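Hemolysin (PDB 3HVN) probably lyses host cells by binding cholesterol-containing membranes, inserting into them and assembling into an oligomeric pore. Local coordinates at residues Met278-Glu283 with Thr317-Tyr322; Ser286-Val291 with Thr386-Asn391. The protein carries 1 engineered substitution. All coordinates share one frame; numbering follows the deposited sequence.

How the interactions relate
Well along the chain, strand 276-284 leads through the loop 286-291 into helix 291-300. After the short helix 312-315 the chain returns as strand 318-324. Interaction 1 closes this 33-residue excursion by pairing 278-283 with 317-322. Interaction 2 starts inside the excursion, at 286-291, and reaches forward over 94 residues to 386-391. The two contacts therefore cross rather than nest. Interaction 1 is internal to the large antiparallel sheet near the middle of the molecule. Interaction 2 ties the loop that follows strand 276-284 to the long strand 376-401, which belongs to another sheet. Their centres are about 21 Å apart.

Interaction 1: Met278-Glu283 with Thr317-Tyr322; sequences MFIKLE and TSFSAY
I280 and F319 meet obliquely on one face of an antiparallel strand pair. I280 CG2 touches F319 CD1 at 3.8 Å. F319 has its CG between the backbone N and the carbonyl carbon (chi1 88°), and A321 CB lies at the edge of its ring, in plane. I280 CG2 also packs on A321 CB. L282 lies on the same face, its CG beside F319 CB at 4.4 Å. On the other face K281 bends at chi2 and chi3 alongside S320, so that its CE lies near S320 OG. S320 OG is hydrogen-bonded to L208 O of helix 201-208. K281 NZ makes a long salt bridge of 3.9 Å to E283 OE2 in its own strand. F279 and Y322 are paired here too, but their first torsions differ (-69° and 176°) and the rings splay apart. Six backbone hydrogen bonds join the strands in three reciprocal pairs: F279 with Y322, K281 with S320, and E283 with S318. The Y322 N to F279 O bond is 2.8 Å and nearly straight. S318 OG grips E283 O a second time, at 3.1 Å. The pair lies in the domain 3 sheet of the cholesterol-dependent cytolysins. Strand 221-236 flanks 278-283. Strand 333-338 flanks 317-322 and, as in related cytolysins, probably swings away when subunits assemble. Helix 339-350 covers the I280 and F319 face, while helix 201-208 packs on F279, K281 and Y322.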
ATOM      1  N   MET A 278       6.381   5.755 -11.775  1.00 92.44           N
ATOM      2  CA  MET A 278       5.504   6.717 -11.120  1.00 85.66           C
ATOM      3  C   MET A 278       5.202   6.316  -9.680  1.00 84.35           C
ATOM      4  O   MET A 278       4.383   5.433  -9.434  1.00 88.91           O
ATOM      5  CB  MET A 278       4.201   6.856 -11.908  1.00 93.56           C
ATOM      6  CG  MET A 278       3.250   7.907 -11.367  1.00101.64           C
ATOM      7  SD  MET A 278       1.717   7.977 -12.311  1.00 98.15           S
ATOM      8  CE  MET A 278       2.356   8.119 -13.978  1.00 55.34           C
ATOM      9  N   PHE A 279       5.865   6.970  -8.731  1.00 80.42           N
ATOM     10  CA  PHE A 279       5.623   6.708  -7.317  1.00 75.52           C
ATOM     11  C   PHE A 279       4.544   7.640  -6.779  1.00 84.74           C
ATOM     12  O   PHE A 279       4.781   8.830  -6.582  1.00 91.50           O
ATOM     13  CB  PHE A 279       6.915   6.858  -6.513  1.00 80.98           C
ATOM     14  CG  PHE A 279       7.925   5.783  -6.791  1.00100.33           C
ATOM     15  CD1 PHE A 279       8.731   5.848  -7.915  1.00100.74           C
ATOM     16  CD2 PHE A 279       8.064   4.704  -5.934  1.00 99.56           C
ATOM     17  CE1 PHE A 279       9.658   4.859  -8.177  1.00 99.48           C
ATOM     18  CE2 PHE A 279       8.991   3.713  -6.190  1.00100.43           C
ATOM     19  CZ  PHE A 279       9.789   3.790  -7.314  1.00 99.09           C
ATOM     20  N   ILE A 280       3.358   7.088  -6.541  1.00 87.83           N
ATOM     21  CA  ILE A 280       2.208   7.899  -6.156  1.00 83.22           C
ATOM     22  C   ILE A 280       1.847   7.741  -4.683  1.00 91.48           C
ATOM     23  O   ILE A 280       1.842   6.633  -4.147  1.00 98.61           O
ATOM     24  CB  ILE A 280       0.974   7.552  -7.010  1.00 80.79           C
ATOM     25  CG1 ILE A 280       1.388   7.249  -8.450  1.00 76.80           C
ATOM     26  CG2 ILE A 280      -0.040   8.684  -6.962  1.00104.26           C
ATOM     27  CD1 ILE A 280       0.236   6.846  -9.342  1.00 83.55           C
ATOM     28  N   LYS A 281       1.544   8.862  -4.037  1.00 79.23           N
ATOM     29  CA  LYS A 281       1.106   8.859  -2.646  1.00 67.77           C
ATOM     30  C   LYS A 281      -0.359   9.273  -2.568  1.00 72.96           C
ATOM     31  O   LYS A 281      -0.724  10.370  -2.997  1.00 92.58           O
ATOM     32  CB  LYS A 281       1.975   9.801  -1.808  1.00 73.25           C
ATOM     33  CG  LYS A 281       1.708   9.748  -0.309  1.00 78.16           C
ATOM     34  CD  LYS A 281       0.502  10.591   0.086  1.00 74.22           C
ATOM     35  CE  LYS A 281       0.783  12.074  -0.076  1.00 78.24           C
ATOM     36  NZ  LYS A 281      -0.386  12.907   0.314  1.00110.24           N
ATOM     37  N   LEU A 282      -1.194   8.395  -2.021  1.00 70.47           N
ATOM     38  CA  LEU A 282      -2.627   8.663  -1.927  1.00 81.49           C
ATOM     39  C   LEU A 282      -3.082   8.799  -0.479  1.00101.44           C
ATOM     40  O   LEU A 282      -3.021   7.840   0.287  1.00 94.32           O
ATOM     41  CB  LEU A 282      -3.429   7.551  -2.607  1.00 66.94           C
ATOM     42  CG  LEU A 282      -3.417   7.477  -4.136  1.00 80.06           C
ATOM     43  CD1 LEU A 282      -2.039   7.098  -4.655  1.00 85.68           C
ATOM     44  CD2 LEU A 282      -4.460   6.481  -4.616  1.00 82.58           C
ATOM     45  N   GLU A 283      -3.546   9.988  -0.107  1.00104.58           N
ATOM     46  CA  GLU A 283      -4.071  10.193   1.238  1.00107.59           C
ATOM     47  C   GLU A 283      -5.571  10.477   1.236  1.00109.00           C
ATOM     48  O   GLU A 283      -6.089  11.186   0.359  1.00116.13           O
ATOM     49  CB  GLU A 283      -3.312  11.304   1.973  1.00123.20           C
ATOM     50  CG  GLU A 283      -3.596  12.703   1.465  1.00140.23           C
ATOM     51  CD  GLU A 283      -3.302  13.768   2.504  1.00145.35           C
ATOM     52  OE1 GLU A 283      -3.259  13.430   3.706  1.00131.91           O
ATOM     53  OE2 GLU A 283      -3.120  14.943   2.120  1.00156.92           O
ATOM     54  N   THR A 317      -9.849  11.722  -1.931  1.00150.75           N
ATOM     55  CA  THR A 317      -8.524  11.215  -2.279  1.00151.21           C
ATOM     56  C   THR A 317      -7.587  12.318  -2.760  1.00133.99           C
ATOM     57  O   THR A 317      -7.625  12.721  -3.931  1.00138.85           O
ATOM     58  CB  THR A 317      -8.591  10.115  -3.356  1.00175.80           C
ATOM     59  OG1 THR A 317      -9.747  10.319  -4.174  1.00190.22           O
ATOM     60  CG2 THR A 317      -8.678   8.741  -2.716  1.00172.28           C
ATOM     61  N   SER A 318      -6.745  12.798  -1.849  1.00116.64           N
ATOM     62  CA  SER A 318      -5.736  13.791  -2.198  1.00104.33           C
ATOM     63  C   SER A 318      -4.400  13.095  -2.412  1.00108.02           C
ATOM     64  O   SER A 318      -3.928  12.361  -1.544  1.00115.27           O
ATOM     65  CB  SER A 318      -5.629  14.865  -1.113  1.00 91.85           C
ATOM     66  OG  SER A 318      -5.692  14.296   0.182  1.00 90.19           O
ATOM     67  N   PHE A 319      -3.793  13.319  -3.573  1.00 92.16           N
ATOM     68  CA  PHE A 319      -2.603  12.567  -3.949  1.00 82.52           C
ATOM     69  C   PHE A 319      -1.390  13.454  -4.208  1.00 84.56           C
ATOM     70  O   PHE A 319      -1.509  14.670  -4.356  1.00 90.25           O
ATOM     71  CB  PHE A 319      -2.883  11.720  -5.191  1.00 76.22           C
ATOM     72  CG  PHE A 319      -2.638  12.444  -6.484  1.00 72.07           C
ATOM     73  CD1 PHE A 319      -1.484  12.213  -7.214  1.00 79.13           C
ATOM     74  CD2 PHE A 319      -3.558  13.361  -6.965  1.00 86.30           C
ATOM     75  CE1 PHE A 319      -1.254  12.879  -8.403  1.00 90.02           C
ATOM     76  CE2 PHE A 319      -3.332  14.031  -8.154  1.00 93.52           C
ATOM     77  CZ  PHE A 319      -2.179  13.789  -8.873  1.00 95.25           C
ATOM     78  N   SER A 320      -0.224  12.821  -4.260  1.00 71.04           N
ATOM     79  CA  SER A 320       1.013  13.491  -4.641  1.00 71.68           C
ATOM     80  C   SER A 320       1.935  12.469  -5.293  1.00 77.66           C
ATOM     81  O   SER A 320       2.319  11.478  -4.670  1.00 99.69           O
ATOM     82  CB  SER A 320       1.688  14.124  -3.425  1.00 70.78           C
ATOM     83  OG  SER A 320       2.126  13.135  -2.512  1.00 98.67           O
ATOM     84  N   ALA A 321       2.288  12.709  -6.552  1.00 73.69           N
ATOM     85  CA  ALA A 321       3.035  11.727  -7.327  1.00 71.91           C
ATOM     86  C   ALA A 321       4.407  12.218  -7.784  1.00 75.85           C
ATOM     87  O   ALA A 321       4.563  13.362  -8.218  1.00 93.85           O
ATOM     88  CB  ALA A 321       2.214  11.261  -8.523  1.00 65.67           C
ATOM     89  N   TYR A 322       5.393  11.334  -7.675  1.00 88.44           N
ATOM     90  CA  TYR A 322       6.729  11.577  -8.201  1.00 83.76           C
ATOM     91  C   TYR A 322       6.926  10.691  -9.424  1.00 81.12           C
ATOM     92  O   TYR A 322       7.001   9.466  -9.307  1.00 76.65           O
ATOM     93  CB  TYR A 322       7.782  11.254  -7.139  1.00 81.77           C
ATOM     94  CG  TYR A 322       9.212  11.393  -7.614  1.00 87.77           C
ATOM     95  CD1 TYR A 322       9.846  10.357  -8.286  1.00101.38           C
ATOM     96  CD2 TYR A 322       9.931  12.558  -7.381  1.00 85.08           C
ATOM     97  CE1 TYR A 322      11.152  10.479  -8.720  1.00108.15           C
ATOM     98  CE2 TYR A 322      11.238  12.689  -7.809  1.00 94.37           C
ATOM     99  CZ  TYR A 322      11.844  11.647  -8.478  1.00108.68           C
ATOM    100  OH  TYR A 322      13.146  11.772  -8.906  1.00118.64           O
TER

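Interaction 2: Ser286-Val291 with Thr386-Asn391; sequences SRSTQV and TSTVHN
The loop that leads from strand 276-284 into helix 291-300 rests here against the long strand 376-401. As in related cytolysins, that helix belongs to a helical cluster of domain 3 thought to refold into membrane hairpins, and the long strand is part of domain 2. Two side chains of the loop, R287 and S288, carry the contact, and both set out toward the strand. S288 gives the one hydrogen bond between the segments. Its OG sits between the backbone N and the carbonyl carbon (chi1 62°) and donates to S387 O at 2.7 Å. It arrives nearly along the C=O axis, with a C=O...donor angle of 164°. S288 CB rests beside T386 OG1, 3.6 Å away. R287 takes the other direction along the strand. Its chain bends at chi2 (-54°) and crosses V389 at about a right angle. R287 CG touches V389 CG1 at 3.5 Å, and R287 NE lies 3.6 Å from V389 CB. S387 OG stands over one face of the guanidinium, 3.9 Å from R287 NE. The arginine thus meets V389 mainly by packing. R287 also touches V75 of strand 73-88, whose backbone pairs with T386, T388 and H390. Q290, further on in the loop, takes the N-cap position of the helix. This small, partly exposed patch is consistent with the interface between domains 2 and 3 in the soluble form of a cholesterol-dependent cytolysin.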
ATOM      1  N   SER A 286     -10.608   8.804   5.058  1.00131.11           N
ATOM      2  CA  SER A 286     -11.564   7.715   5.211  1.00131.59           C
ATOM      3  C   SER A 286     -11.210   6.838   6.406  1.00141.51           C
ATOM      4  O   SER A 286     -10.179   7.034   7.049  1.00141.79           O
ATOM      5  CB  SER A 286     -11.610   6.868   3.941  1.00138.22           C
ATOM      6  OG  SER A 286     -10.322   6.378   3.610  1.00157.81           O
ATOM      7  N   ARG A 287     -12.074   5.870   6.701  1.00154.34           N
ATOM      8  CA  ARG A 287     -11.829   4.933   7.790  1.00167.17           C
ATOM      9  C   ARG A 287     -11.085   3.696   7.306  1.00190.39           C
ATOM     10  O   ARG A 287     -10.508   3.697   6.223  1.00192.35           O
ATOM     11  CB  ARG A 287     -13.138   4.533   8.471  1.00165.04           C
ATOM     12  CG  ARG A 287     -13.457   5.362   9.699  1.00169.35           C
ATOM     13  CD  ARG A 287     -12.284   5.342  10.665  1.00168.31           C
ATOM     14  NE  ARG A 287     -12.508   6.191  11.830  1.00164.74           N
ATOM     15  CZ  ARG A 287     -12.326   7.507  11.840  1.00152.07           C
ATOM     16  NH1 ARG A 287     -11.925   8.132  10.742  1.00146.80           N
ATOM     17  NH2 ARG A 287     -12.551   8.200  12.949  1.00153.89           N
ATOM     18  N   SER A 288     -11.099   2.643   8.116  1.00209.28           N
ATOM     19  CA  SER A 288     -10.397   1.411   7.780  1.00210.35           C
ATOM     20  C   SER A 288     -11.332   0.404   7.121  1.00213.12           C
ATOM     21  O   SER A 288     -11.237  -0.798   7.372  1.00214.70           O
ATOM     22  CB  SER A 288      -9.766   0.799   9.031  1.00211.72           C
ATOM     23  OG  SER A 288     -10.758   0.449   9.980  1.00217.17           O
ATOM     24  N   THR A 289     -12.232   0.898   6.279  1.00195.75           N
ATOM     25  CA  THR A 289     -13.197   0.036   5.606  1.00186.43           C
ATOM     26  C   THR A 289     -13.203   0.259   4.095  1.00173.16           C
ATOM     27  O   THR A 289     -13.609   1.319   3.617  1.00162.56           O
ATOM     28  CB  THR A 289     -14.623   0.243   6.159  1.00186.14           C
ATOM     29  OG1 THR A 289     -14.604   0.150   7.589  1.00184.33           O
ATOM     30  CG2 THR A 289     -15.570  -0.808   5.600  1.00179.92           C
ATOM     31  N   GLN A 290     -12.744  -0.748   3.357  1.00166.82           N
ATOM     32  CA  GLN A 290     -12.764  -0.735   1.893  1.00163.21           C
ATOM     33  C   GLN A 290     -11.717   0.200   1.281  1.00154.63           C
ATOM     34  O   GLN A 290     -11.680   0.394   0.061  1.00151.31           O
ATOM     35  CB  GLN A 290     -14.163  -0.389   1.370  1.00169.28           C
ATOM     36  CG  GLN A 290     -15.292  -1.120   2.085  1.00175.41           C
ATOM     37  CD  GLN A 290     -16.634  -0.928   1.409  1.00175.67           C
ATOM     38  OE1 GLN A 290     -17.480  -0.170   1.886  1.00173.79           O
ATOM     39  NE2 GLN A 290     -16.836  -1.612   0.289  1.00175.58           N
ATOM     40  N   VAL A 291     -10.863   0.765   2.127  1.00146.57           N
ATOM     41  CA  VAL A 291      -9.824   1.684   1.668  1.00131.79           C
ATOM     42  C   VAL A 291      -8.885   1.048   0.647  1.00127.02           C
ATOM     43  O   VAL A 291      -8.731   1.558  -0.459  1.00111.27           O
ATOM     44  CB  VAL A 291      -8.994   2.239   2.841  1.00123.13           C
ATOM     45  CG1 VAL A 291      -7.647   2.742   2.348  1.00123.79           C
ATOM     46  CG2 VAL A 291      -9.754   3.345   3.539  1.00111.85           C
ATOM     47  N   THR A 386      -4.660   0.756  13.042  1.00 99.58           N
ATOM     48  CA  THR A 386      -6.008   0.698  12.490  1.00112.00           C
ATOM     49  C   THR A 386      -7.039   1.212  13.492  1.00111.70           C
ATOM     50  O   THR A 386      -7.076   0.777  14.644  1.00116.21           O
ATOM     51  CB  THR A 386      -6.380  -0.730  12.041  1.00 99.90           C
ATOM     52  OG1 THR A 386      -7.742  -0.756  11.597  1.00112.61           O
ATOM     53  CG2 THR A 386      -6.203  -1.718  13.185  1.00 81.49           C
ATOM     54  N   SER A 387      -7.870   2.149  13.045  1.00 90.30           N
ATOM     55  CA  SER A 387      -8.919   2.710  13.886  1.00104.47           C
ATOM     56  C   SER A 387     -10.291   2.325  13.350  1.00110.77           C
ATOM     57  O   SER A 387     -10.425   1.942  12.188  1.00120.07           O
ATOM     58  CB  SER A 387      -8.792   4.234  13.961  1.00102.44           C
ATOM     59  OG  SER A 387      -8.958   4.823  12.682  1.00 94.76           O
ATOM     60  N   THR A 388     -11.308   2.425  14.200  1.00131.45           N
ATOM     61  CA  THR A 388     -12.665   2.071  13.801  1.00123.15           C
ATOM     62  C   THR A 388     -13.681   3.051  14.378  1.00116.02           C
ATOM     63  O   THR A 388     -13.617   3.401  15.554  1.00110.64           O
ATOM     64  CB  THR A 388     -13.027   0.645  14.253  1.00106.62           C
ATOM     65  OG1 THR A 388     -11.966  -0.253  13.906  1.00106.91           O
ATOM     66  CG2 THR A 388     -14.316   0.186  13.589  1.00107.67           C
ATOM     67  N   VAL A 389     -14.620   3.492  13.548  1.00104.63           N
ATOM     68  CA  VAL A 389     -15.638   4.436  13.995  1.00100.90           C
ATOM     69  C   VAL A 389     -16.953   3.731  14.313  1.00109.69           C
ATOM     70  O   VAL A 389     -17.426   2.896  13.540  1.00121.57           O
ATOM     71  CB  VAL A 389     -15.884   5.546  12.952  1.00 87.71           C
ATOM     72  CG1 VAL A 389     -16.379   4.950  11.643  1.00 88.28           C
ATOM     73  CG2 VAL A 389     -16.874   6.569  13.488  1.00 92.17           C
ATOM     74  N   HIS A 390     -17.537   4.065  15.459  1.00106.89           N
ATOM     75  CA  HIS A 390     -18.810   3.483  15.867  1.00114.14           C
ATOM     76  C   HIS A 390     -19.825   4.575  16.196  1.00116.98           C
ATOM     77  O   HIS A 390     -19.749   5.212  17.247  1.00123.52           O
ATOM     78  CB  HIS A 390     -18.614   2.550  17.062  1.00128.49           C
ATOM     79  CG  HIS A 390     -17.587   1.486  16.833  1.00149.86           C
ATOM     80  ND1 HIS A 390     -17.853   0.332  16.127  1.00157.30           N
ATOM     81  CD2 HIS A 390     -16.290   1.402  17.212  1.00156.86           C
ATOM     82  CE1 HIS A 390     -16.766  -0.417  16.083  1.00163.65           C
ATOM     83  NE2 HIS A 390     -15.803   0.210  16.734  1.00162.32           N
ATOM     84  N   ASN A 391     -20.773   4.781  15.288  1.00109.99           N
ATOM     85  CA  ASN A 391     -21.754   5.855  15.416  1.00 90.94           C
ATOM     86  C   ASN A 391     -22.652   5.734  16.642  1.00 94.53           C
ATOM     87  O   ASN A 391     -22.799   4.656  17.219  1.00105.01           O
ATOM     88  CB  ASN A 391     -22.620   5.936  14.157  1.00 87.68           C
ATOM     89  CG  ASN A 391     -21.835   6.370  12.936  1.00114.27           C
ATOM     90  OD1 ASN A 391     -20.732   6.905  13.050  1.00132.20           O
ATOM     91  ND2 ASN A 391     -22.404   6.148  11.757  1.00119.69           N
TER